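Local coordinates for purine catabolism protein pucG (Bacillus subtilis, PDB 3ISL), which catalyses the pyridoxal phosphate-dependent transfer of an amino group from (S)-ureidoglycine to glyoxylate, giving oxalurate and glycine in purine catabolism, at residues Arg12-Pro17 against Gly347-Ala351; Val323-Ile329 against Ile361-Met367; Gly335-Arg339 against Ala351-Gly355. Residues are numbered along the deposited sequence.

Contact 1. Residues Arg12-Pro17 against Gly347-Ala351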
loop_
_atom_site.group_PDB
_atom_site.type_symbol
_atom_site.label_atom_id
_atom_site.label_comp_id
_atom_site.label_asym_id
_atom_site.label_seq_id
_atom_site.Cartn_x
_atom_site.Cartn_y
_atom_site.Cartn_z
ATOM N N ARG A 12 -6.352 6.969 -21.552
ATOM C CA ARG A 12 -7.018 8.247 -21.166
ATOM C C ARG A 12 -6.065 9.386 -21.291
ATOM O O ARG A 12 -4.841 9.219 -21.314
ATOM C CB ARG A 12 -7.529 8.197 -19.698
ATOM C CG ARG A 12 -8.544 7.093 -19.386
ATOM C CD ARG A 12 -9.664 7.083 -20.353
ATOM N NE ARG A 12 -10.905 6.510 -19.808
ATOM C CZ ARG A 12 -11.991 6.262 -20.538
ATOM N NH1 ARG A 12 -11.962 6.437 -21.871
ATOM N NH2 ARG A 12 -13.098 5.845 -19.955
ATOM N N THR A 13 -6.649 10.573 -21.374
ATOM C CA THR A 13 -5.912 11.806 -21.222
ATOM C C THR A 13 -6.292 12.300 -19.862
ATOM O O THR A 13 -7.388 12.774 -19.686
ATOM C CB THR A 13 -6.385 12.789 -22.261
ATOM O OG1 THR A 13 -6.027 12.246 -23.541
ATOM C CG2 THR A 13 -5.729 14.173 -22.064
ATOM N N ILE A 14 -5.393 12.250 -18.890
ATOM C CA ILE A 14 -5.819 12.524 -17.520
ATOM C C ILE A 14 -5.434 13.911 -17.051
ATOM O O ILE A 14 -4.230 14.244 -16.886
ATOM C CB ILE A 14 -5.302 11.505 -16.480
ATOM C CG1 ILE A 14 -5.777 10.104 -16.872
ATOM C CG2 ILE A 14 -5.837 11.897 -15.047
ATOM C CD1 ILE A 14 -5.183 8.932 -15.962
ATOM N N MET A 15 -6.479 14.703 -16.810
ATOM C CA MET A 15 -6.297 16.072 -16.435
ATOM C C MET A 15 -7.072 16.396 -15.144
ATOM O O MET A 15 -7.660 17.485 -15.026
ATOM C CB MET A 15 -6.709 17.011 -17.646
ATOM C CG MET A 15 -5.642 16.955 -18.838
ATOM S SD MET A 15 -3.870 17.235 -18.358
ATOM C CE MET A 15 -3.685 18.999 -18.644
ATOM N N THR A 16 -7.070 15.461 -14.199
ATOM C CA THR A 16 -7.638 15.672 -12.864
ATOM C C THR A 16 -6.475 16.075 -11.938
ATOM O O THR A 16 -5.317 16.043 -12.361
ATOM C CB THR A 16 -8.182 14.368 -12.319
ATOM O OG1 THR A 16 -7.095 13.430 -12.141
ATOM C CG2 THR A 16 -9.255 13.779 -13.258
ATOM N N PRO A 17 -6.779 16.422 -10.672
ATOM C CA PRO A 17 -5.734 16.553 -9.646
ATOM C C PRO A 17 -5.207 15.245 -9.021
ATOM O O PRO A 17 -4.595 15.286 -7.955
ATOM C CB PRO A 17 -6.400 17.433 -8.566
ATOM C CG PRO A 17 -7.522 18.188 -9.259
ATOM C CD PRO A 17 -8.034 17.117 -10.278
ATOM N N GLY A 347 -12.067 10.553 -24.044
ATOM C CA GLY A 347 -11.166 9.852 -23.135
ATOM C C GLY A 347 -10.450 10.854 -22.228
ATOM O O GLY A 347 -9.432 10.522 -21.617
ATOM N N ILE A 348 -10.944 12.090 -22.174
ATOM C CA ILE A 348 -10.313 13.131 -21.335
ATOM C C ILE A 348 -10.911 13.164 -19.942
ATOM O O ILE A 348 -12.134 13.194 -19.809
ATOM C CB ILE A 348 -10.531 14.535 -21.953
ATOM C CG1 ILE A 348 -9.707 14.648 -23.248
ATOM C CG2 ILE A 348 -10.183 15.645 -20.928
ATOM C CD1 ILE A 348 -10.050 16.010 -24.039
ATOM N N GLU A 349 -10.076 13.158 -18.902
ATOM C CA GLU A 349 -10.636 13.146 -17.538
ATOM C C GLU A 349 -10.330 14.431 -16.811
ATOM O O GLU A 349 -9.175 14.786 -16.699
ATOM C CB GLU A 349 -10.095 11.957 -16.694
ATOM C CG GLU A 349 -11.074 11.626 -15.555
ATOM C CD GLU A 349 -10.422 10.770 -14.437
ATOM O OE1 GLU A 349 -9.249 10.419 -14.584
ATOM O OE2 GLU A 349 -11.088 10.443 -13.434
ATOM N N ILE A 350 -11.381 15.117 -16.365
ATOM C CA ILE A 350 -11.308 16.254 -15.420
ATOM C C ILE A 350 -12.144 15.918 -14.187
ATOM O O ILE A 350 -12.955 15.007 -14.203
ATOM C CB ILE A 350 -11.747 17.645 -16.037
ATOM C CG1 ILE A 350 -13.266 17.676 -16.302
ATOM C CG2 ILE A 350 -10.817 17.986 -17.270
ATOM C CD1 ILE A 350 -13.816 19.061 -16.995
ATOM N N ALA A 351 -11.928 16.665 -13.120
ATOM C CA ALA A 351 -12.563 16.367 -11.833
ATOM C C ALA A 351 -13.786 17.244 -11.598
ATOM O O ALA A 351 -13.784 18.421 -11.952
ATOM C CB ALA A 351 -11.531 16.532 -10.729
HETATM O O HOH W 1 -7.568 11.043 -12.194
#

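Contact 2. Residues Val323-Ile329 against Ile361-Met367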
loop_
_atom_site.group_PDB
_atom_site.type_symbol
_atom_site.label_atom_id
_atom_site.label_comp_id
_atom_site.label_asym_id
_atom_site.label_seq_id
_atom_site.Cartn_x
_atom_site.Cartn_y
_atom_site.Cartn_z
ATOM N N VAL A 323 -0.744 23.928 -9.765
ATOM C CA VAL A 323 -1.055 22.638 -10.426
ATOM C C VAL A 323 -2.531 22.251 -10.494
ATOM O O VAL A 323 -2.863 21.165 -10.970
ATOM C CB VAL A 323 -0.124 21.472 -9.961
ATOM C CG1 VAL A 323 1.373 21.876 -10.184
ATOM C CG2 VAL A 323 -0.355 21.119 -8.468
ATOM N N VAL A 324 -3.429 23.152 -10.097
ATOM C CA VAL A 324 -4.848 22.869 -10.223
ATOM C C VAL A 324 -5.436 24.170 -10.658
ATOM O O VAL A 324 -5.003 25.221 -10.208
ATOM C CB VAL A 324 -5.448 22.422 -8.840
ATOM C CG1 VAL A 324 -6.948 22.326 -8.881
ATOM C CG2 VAL A 324 -4.871 21.038 -8.426
ATOM N N THR A 325 -6.462 24.083 -11.495
ATOM C CA THR A 325 -7.133 25.243 -12.023
ATOM C C THR A 325 -8.618 24.978 -11.911
ATOM O O THR A 325 -9.101 23.969 -12.436
ATOM C CB THR A 325 -6.706 25.416 -13.497
ATOM O OG1 THR A 325 -5.355 25.817 -13.450
ATOM C CG2 THR A 325 -7.557 26.562 -14.227
ATOM N N CYS A 326 -9.309 25.816 -11.153
ATOM C CA CYS A 326 -10.717 25.606 -10.809
ATOM C C CYS A 326 -11.532 26.483 -11.741
ATOM O O CYS A 326 -11.463 27.720 -11.657
ATOM C CB CYS A 326 -11.002 26.009 -9.333
ATOM S SG CYS A 326 -10.024 25.109 -8.144
ATOM N N VAL A 327 -12.300 25.842 -12.623
ATOM C CA VAL A 327 -13.035 26.554 -13.648
ATOM C C VAL A 327 -14.484 26.591 -13.221
ATOM O O VAL A 327 -15.052 25.550 -12.892
ATOM C CB VAL A 327 -12.906 25.866 -15.018
ATOM C CG1 VAL A 327 -13.714 26.632 -16.142
ATOM C CG2 VAL A 327 -11.422 25.688 -15.396
ATOM N N GLU A 328 -15.084 27.789 -13.258
ATOM C CA GLU A 328 -16.473 27.981 -12.849
ATOM C C GLU A 328 -17.391 27.394 -13.912
ATOM O O GLU A 328 -17.251 27.708 -15.108
ATOM C CB GLU A 328 -16.784 29.481 -12.545
ATOM C CG GLU A 328 -16.304 29.910 -11.131
ATOM C CD GLU A 328 -16.455 31.405 -10.779
ATOM O OE1 GLU A 328 -16.135 31.748 -9.602
ATOM O OE2 GLU A 328 -16.887 32.221 -11.644
ATOM N N ILE A 329 -18.301 26.522 -13.464
ATOM C CA ILE A 329 -19.368 25.985 -14.296
ATOM C C ILE A 329 -20.408 27.083 -14.546
ATOM O O ILE A 329 -21.043 27.593 -13.636
ATOM C CB ILE A 329 -20.028 24.719 -13.660
ATOM C CG1 ILE A 329 -18.958 23.617 -13.443
ATOM C CG2 ILE A 329 -21.228 24.216 -14.522
ATOM C CD1 ILE A 329 -19.369 22.499 -12.459
ATOM N N ILE A 361 -17.723 24.055 -9.703
ATOM C CA ILE A 361 -16.431 24.102 -10.379
ATOM C C ILE A 361 -16.052 22.784 -10.984
ATOM O O ILE A 361 -16.406 21.717 -10.464
ATOM C CB ILE A 361 -15.229 24.542 -9.433
ATOM C CG1 ILE A 361 -15.193 23.757 -8.110
ATOM C CG2 ILE A 361 -15.197 26.029 -9.218
ATOM C CD1 ILE A 361 -13.793 23.814 -7.357
ATOM N N TRP A 362 -15.314 22.848 -12.078
ATOM C CA TRP A 362 -14.489 21.675 -12.462
ATOM C C TRP A 362 -13.113 21.979 -12.007
ATOM O O TRP A 362 -12.767 23.137 -11.941
ATOM C CB TRP A 362 -14.421 21.436 -13.962
ATOM C CG TRP A 362 -15.736 21.221 -14.646
ATOM C CD1 TRP A 362 -16.523 20.068 -14.651
ATOM C CD2 TRP A 362 -16.389 22.163 -15.513
ATOM N NE1 TRP A 362 -17.651 20.273 -15.475
ATOM C CE2 TRP A 362 -17.587 21.543 -16.006
ATOM C CE3 TRP A 362 -16.094 23.481 -15.902
ATOM C CZ2 TRP A 362 -18.501 22.225 -16.876
ATOM C CZ3 TRP A 362 -16.992 24.161 -16.768
ATOM C CH2 TRP A 362 -18.198 23.530 -17.225
ATOM N N ARG A 363 -12.318 20.941 -11.716
ATOM C CA ARG A 363 -10.922 21.140 -11.372
ATOM C C ARG A 363 -10.032 20.479 -12.418
ATOM O O ARG A 363 -10.100 19.278 -12.641
ATOM C CB ARG A 363 -10.617 20.605 -9.962
ATOM C CG ARG A 363 -11.426 21.288 -8.885
ATOM C CD ARG A 363 -11.179 20.656 -7.540
ATOM N NE ARG A 363 -11.856 19.384 -7.453
ATOM C CZ ARG A 363 -11.344 18.304 -6.874
ATOM N NH1 ARG A 363 -10.158 18.329 -6.300
ATOM N NH2 ARG A 363 -12.051 17.196 -6.852
ATOM N N ILE A 364 -9.167 21.264 -13.054
ATOM C CA ILE A 364 -8.326 20.680 -14.085
ATOM C C ILE A 364 -6.916 20.661 -13.465
ATOM O O ILE A 364 -6.402 21.717 -13.114
ATOM C CB ILE A 364 -8.352 21.446 -15.371
ATOM C CG1 ILE A 364 -9.819 21.631 -15.856
ATOM C CG2 ILE A 364 -7.373 20.800 -16.454
ATOM C CD1 ILE A 364 -9.994 22.396 -17.180
ATOM N N GLY A 365 -6.352 19.452 -13.323
ATOM C CA GLY A 365 -4.998 19.226 -12.776
ATOM C C GLY A 365 -4.002 19.352 -13.917
ATOM O O GLY A 365 -4.339 19.000 -15.081
ATOM N N THR A 366 -2.824 19.922 -13.651
ATOM C CA THR A 366 -1.711 19.950 -14.638
ATOM C C THR A 366 -0.529 19.509 -13.789
ATOM O O THR A 366 0.249 20.328 -13.378
ATOM C CB THR A 366 -1.434 21.397 -15.223
ATOM O OG1 THR A 366 -1.489 22.355 -14.157
ATOM C CG2 THR A 366 -2.466 21.796 -16.262
ATOM N N MET A 367 -0.433 18.214 -13.485
ATOM C CA MET A 367 0.557 17.680 -12.566
ATOM C C MET A 367 1.476 16.653 -13.232
ATOM O O MET A 367 0.971 15.741 -13.912
ATOM C CB MET A 367 -0.175 16.898 -11.422
ATOM C CG MET A 367 -1.094 17.799 -10.516
ATOM S SD MET A 367 -2.098 16.732 -9.509
ATOM C CE MET A 367 -2.382 17.811 -8.074
#

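Contact 3. Residues Gly335-Arg339 against Ala351-Gly355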
loop_
_atom_site.group_PDB
_atom_site.type_symbol
_atom_site.label_atom_id
_atom_site.label_comp_id
_atom_site.label_asym_id
_atom_site.label_seq_id
_atom_site.Cartn_x
_atom_site.Cartn_y
_atom_site.Cartn_z
ATOM N N GLY A 335 -22.676 20.280 -14.959
ATOM C CA GLY A 335 -21.240 20.065 -14.897
ATOM C C GLY A 335 -20.884 18.585 -14.934
ATOM O O GLY A 335 -19.791 18.196 -15.427
ATOM N N GLU A 336 -21.777 17.754 -14.409
ATOM C CA GLU A 336 -21.537 16.324 -14.444
ATOM C C GLU A 336 -21.685 15.800 -15.885
ATOM O O GLU A 336 -20.976 14.882 -16.278
ATOM C CB GLU A 336 -22.486 15.602 -13.472
ATOM C CG GLU A 336 -21.895 14.320 -12.812
ATOM C CD GLU A 336 -20.494 14.543 -12.146
ATOM O OE1 GLU A 336 -20.220 15.671 -11.668
ATOM O OE2 GLU A 336 -19.674 13.580 -12.110
ATOM N N SER A 337 -22.623 16.389 -16.644
ATOM C CA SER A 337 -22.921 15.920 -18.000
ATOM C C SER A 337 -21.704 16.246 -18.829
ATOM O O SER A 337 -21.289 15.409 -19.649
ATOM C CB SER A 337 -24.156 16.612 -18.580
ATOM O OG SER A 337 -24.282 16.412 -19.981
ATOM N N VAL A 338 -21.142 17.449 -18.604
ATOM C CA VAL A 338 -19.914 17.880 -19.295
ATOM C C VAL A 338 -18.740 16.979 -19.017
ATOM O O VAL A 338 -18.034 16.614 -19.936
ATOM C CB VAL A 338 -19.536 19.331 -19.019
ATOM C CG1 VAL A 338 -18.086 19.558 -19.473
ATOM C CG2 VAL A 338 -20.572 20.313 -19.758
ATOM N N ARG A 339 -18.570 16.580 -17.761
ATOM C CA ARG A 339 -17.459 15.721 -17.359
ATOM C C ARG A 339 -17.579 14.303 -17.952
ATOM O O ARG A 339 -16.569 13.715 -18.445
ATOM C CB ARG A 339 -17.297 15.717 -15.833
ATOM C CG ARG A 339 -16.378 14.616 -15.316
ATOM C CD ARG A 339 -16.237 14.660 -13.780
ATOM N NE ARG A 339 -17.221 13.742 -13.218
ATOM C CZ ARG A 339 -17.031 12.427 -13.134
ATOM N NH1 ARG A 339 -15.860 11.901 -13.523
ATOM N NH2 ARG A 339 -18.008 11.647 -12.654
ATOM N N ALA A 351 -11.928 16.665 -13.120
ATOM C CA ALA A 351 -12.563 16.367 -11.833
ATOM C C ALA A 351 -13.786 17.244 -11.598
ATOM O O ALA A 351 -13.784 18.421 -11.952
ATOM C CB ALA A 351 -11.531 16.532 -10.729
ATOM N N SER A 352 -14.828 16.678 -11.000
ATOM C CA SER A 352 -15.911 17.491 -10.454
ATOM C C SER A 352 -15.536 17.836 -9.018
ATOM O O SER A 352 -14.451 17.497 -8.553
ATOM C CB SER A 352 -17.247 16.732 -10.459
ATOM O OG SER A 352 -17.948 16.910 -11.691
ATOM N N SER A 353 -16.433 18.520 -8.319
ATOM C CA SER A 353 -16.321 18.708 -6.885
ATOM C C SER A 353 -17.476 18.013 -6.185
ATOM O O SER A 353 -18.608 17.961 -6.709
ATOM C CB SER A 353 -16.373 20.181 -6.560
ATOM O OG SER A 353 -15.189 20.811 -6.972
ATOM N N PHE A 354 -17.198 17.467 -5.007
ATOM C CA PHE A 354 -18.265 16.923 -4.162
ATOM C C PHE A 354 -18.244 17.663 -2.813
ATOM O O PHE A 354 -17.191 18.174 -2.400
ATOM C CB PHE A 354 -18.187 15.378 -4.101
ATOM C CG PHE A 354 -18.473 14.717 -5.446
ATOM C CD1 PHE A 354 -19.799 14.655 -5.951
ATOM C CD2 PHE A 354 -17.422 14.206 -6.242
ATOM C CE1 PHE A 354 -20.077 14.060 -7.228
ATOM C CE2 PHE A 354 -17.681 13.612 -7.526
ATOM C CZ PHE A 354 -19.009 13.547 -8.019
ATOM N N GLY A 355 -19.390 17.816 -2.158
ATOM C CA GLY A 355 -19.394 18.686 -0.956
ATOM C C GLY A 355 -19.703 20.118 -1.368
ATOM O O GLY A 355 -20.329 20.326 -2.395
#

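Contact 1. Residues Arg12-Pro17 against Gly347-Ala351
Thr16 lays its methyl group on the side chain of Glu349, with CG2 of Thr16 3.4 Å from CD of Glu349. A water joins the polar ends of the same pair. It accepts from Thr16 OG1 at 2.4 Å and donates to Glu349 OE1 at 3.0 Å. Thr16 OG1 also bonds to the backbone N of Gly18. The two backbones run side by side as a short parallel beta pair. Thr13 pairs with Ile348, and Ile14 with Glu349. Thr13 N donates to Gly347 O at 2.8 Å, Glu349 N to Thr13 O at 2.8 Å, and Met15 N to Glu349 O at 2.7 Å. Thr13 and Ile348 send their side chains to one face of the pair; Ile14 and Glu349 send theirs to the other. Gly347, with positive phi, turns the chain out of helix 335-346 and into the pairing. At the opposite end from Gly347, Pro17 CD packs on Ala351 CB at 3.6 Å. The side chain of Pro17 lies about 6 Å from the bound PLP, so this end of the pair approaches the cofactor. The other end reaches the dimer interface, where Arg12 NE forms a salt bridge with Asp39 of the second subunit. The contact thus fastens the N-terminal segment to the C-terminal part of the chain. Thr13 rests on Asn375 and Phe378 of helix 373-389, Ile348 touches Leu342 of helix 335-346, and Met15 and Ile350 both pack on Ile364 of strand 361-365.

Contact 2. Residues Val323-Ile329 against Ile361-Met367
Val327, Trp362 and Ile364 form the apolar centre of this antiparallel strand pair, which lies in the C-terminal part of the fold-type I aminotransferase chain. The two strands are not a hairpin, because helix 335-346 and strand 348-349 lie in the connection between them. Val327 CG1 is 4.0 Å from Trp362 CE3, and Val327 CG2 is 4.0 Å from Ile364 CD1. Thr325 shares this face, and Leu302 of helix 288-308 packs on Thr325 and Ile364. The indole also holds Ile329 by a CH-pi contact: Ile329 CG1 stands 3.5 Å from the centroid of the Trp362 six-membered ring, 8° off its normal. On the other face, Cys326 SG sits 4.1 Å from Ile361 CD1. At the far end, Val323 CB lies 3.8 Å from Met367 CG. Met367 also lies about 4 Å, side chain to side chain, from Lys198, which carries PLP in the enzyme but is not joined to it here.

Hydrogen-bonded pairs join the backbones. Thr325 N donates to Ile364 O at 2.9 Å, and Ile364 N to Thr325 O at 2.8 Å. Val327 and Trp362 exchange two bonds, N to O, of 2.8 Å each. Thr366 N donates to Val323 O at 3.0 Å and extends the pairing past the strand ends. Both outer edges have further backbone hydrogen bonds, Cys326 and Glu328 to Phe314 and Arg312, Arg363 and Gly365 to Ala351 and Met15.

At the polar edge, the Arg363 guanidinium bonds to the carbonyls of Ser352 and Thr147, and Thr147 lines the PLP pocket. Trp362 NE1 donates to Gly335 O.

Contact 3. Residues Gly335-Arg339 against Ala351-Gly355
One hydrogen bond joins the start of helix 335-346 to the loop between strands 348-349 and 361-365. Ser352 OG donates to Glu336 OE1 at 2.6 Å. The CA-to-CB bond of Ser352 points toward the helix. Glu336 starts out sideways and bends so that its carboxylate meets both Arg339 and Ser352.

The ionic part lies within the helix. Glu336 and Arg339 form a salt bridge three residues apart. Arg339 NH2 and NE reach Glu336 OE2 at 2.6 and 2.7 Å. Arg339 N also donates to Gly335 O at 3.1 Å in the regular helical pattern.

Packing is sparse, and the two segments bury 168 Å² in all. Arg339 CD lies 3.5 Å from Ser352 OG and 4.2 Å from Ala351 C. Phe354 is exposed, and its CZ comes within 4.1 Å of Glu336 OE2. The nearest CA atoms, of Glu336 and Ser352, are 7.0 Å apart, so the link is made through side chains. The surroundings hold both parts to strand 361-365: Gly335 O accepts from Trp362 NE1, and Ser352 O from Arg363 NH2.

OE2 of Glu336 accepts from the Arg339 guanidinium and OE1 from the Ser352 hydroxyl, so one carboxylate serves both partners. The helix start and the loop are therefore joined mainly by a charged carboxylate and a hydroxyl, with little packing.

How the contacts relate
From the N terminus, residues 12-17 come first and meet 347-351, about 330 residues later. Contact 1 therefore closes the longest loop, around most of the chain. Strand 324-328 opens contact 2 inside that loop, but its partner 361-367 lies beyond 351, so contacts 1 and 2 cross. Contact 3, from helix 335-346 to the following loop, is nested inside contact 2 and shares Ala351 with contact 1. Strand 361-365 ties them together: Gly365 N probably bonds to Met15 O, and Arg363 N to Ala351 O, each at 2.9 Å. The N-terminal segment, two short strand pairs and a helix are thus joined, with the Pro17 and Met367 ends approaching the cofactor.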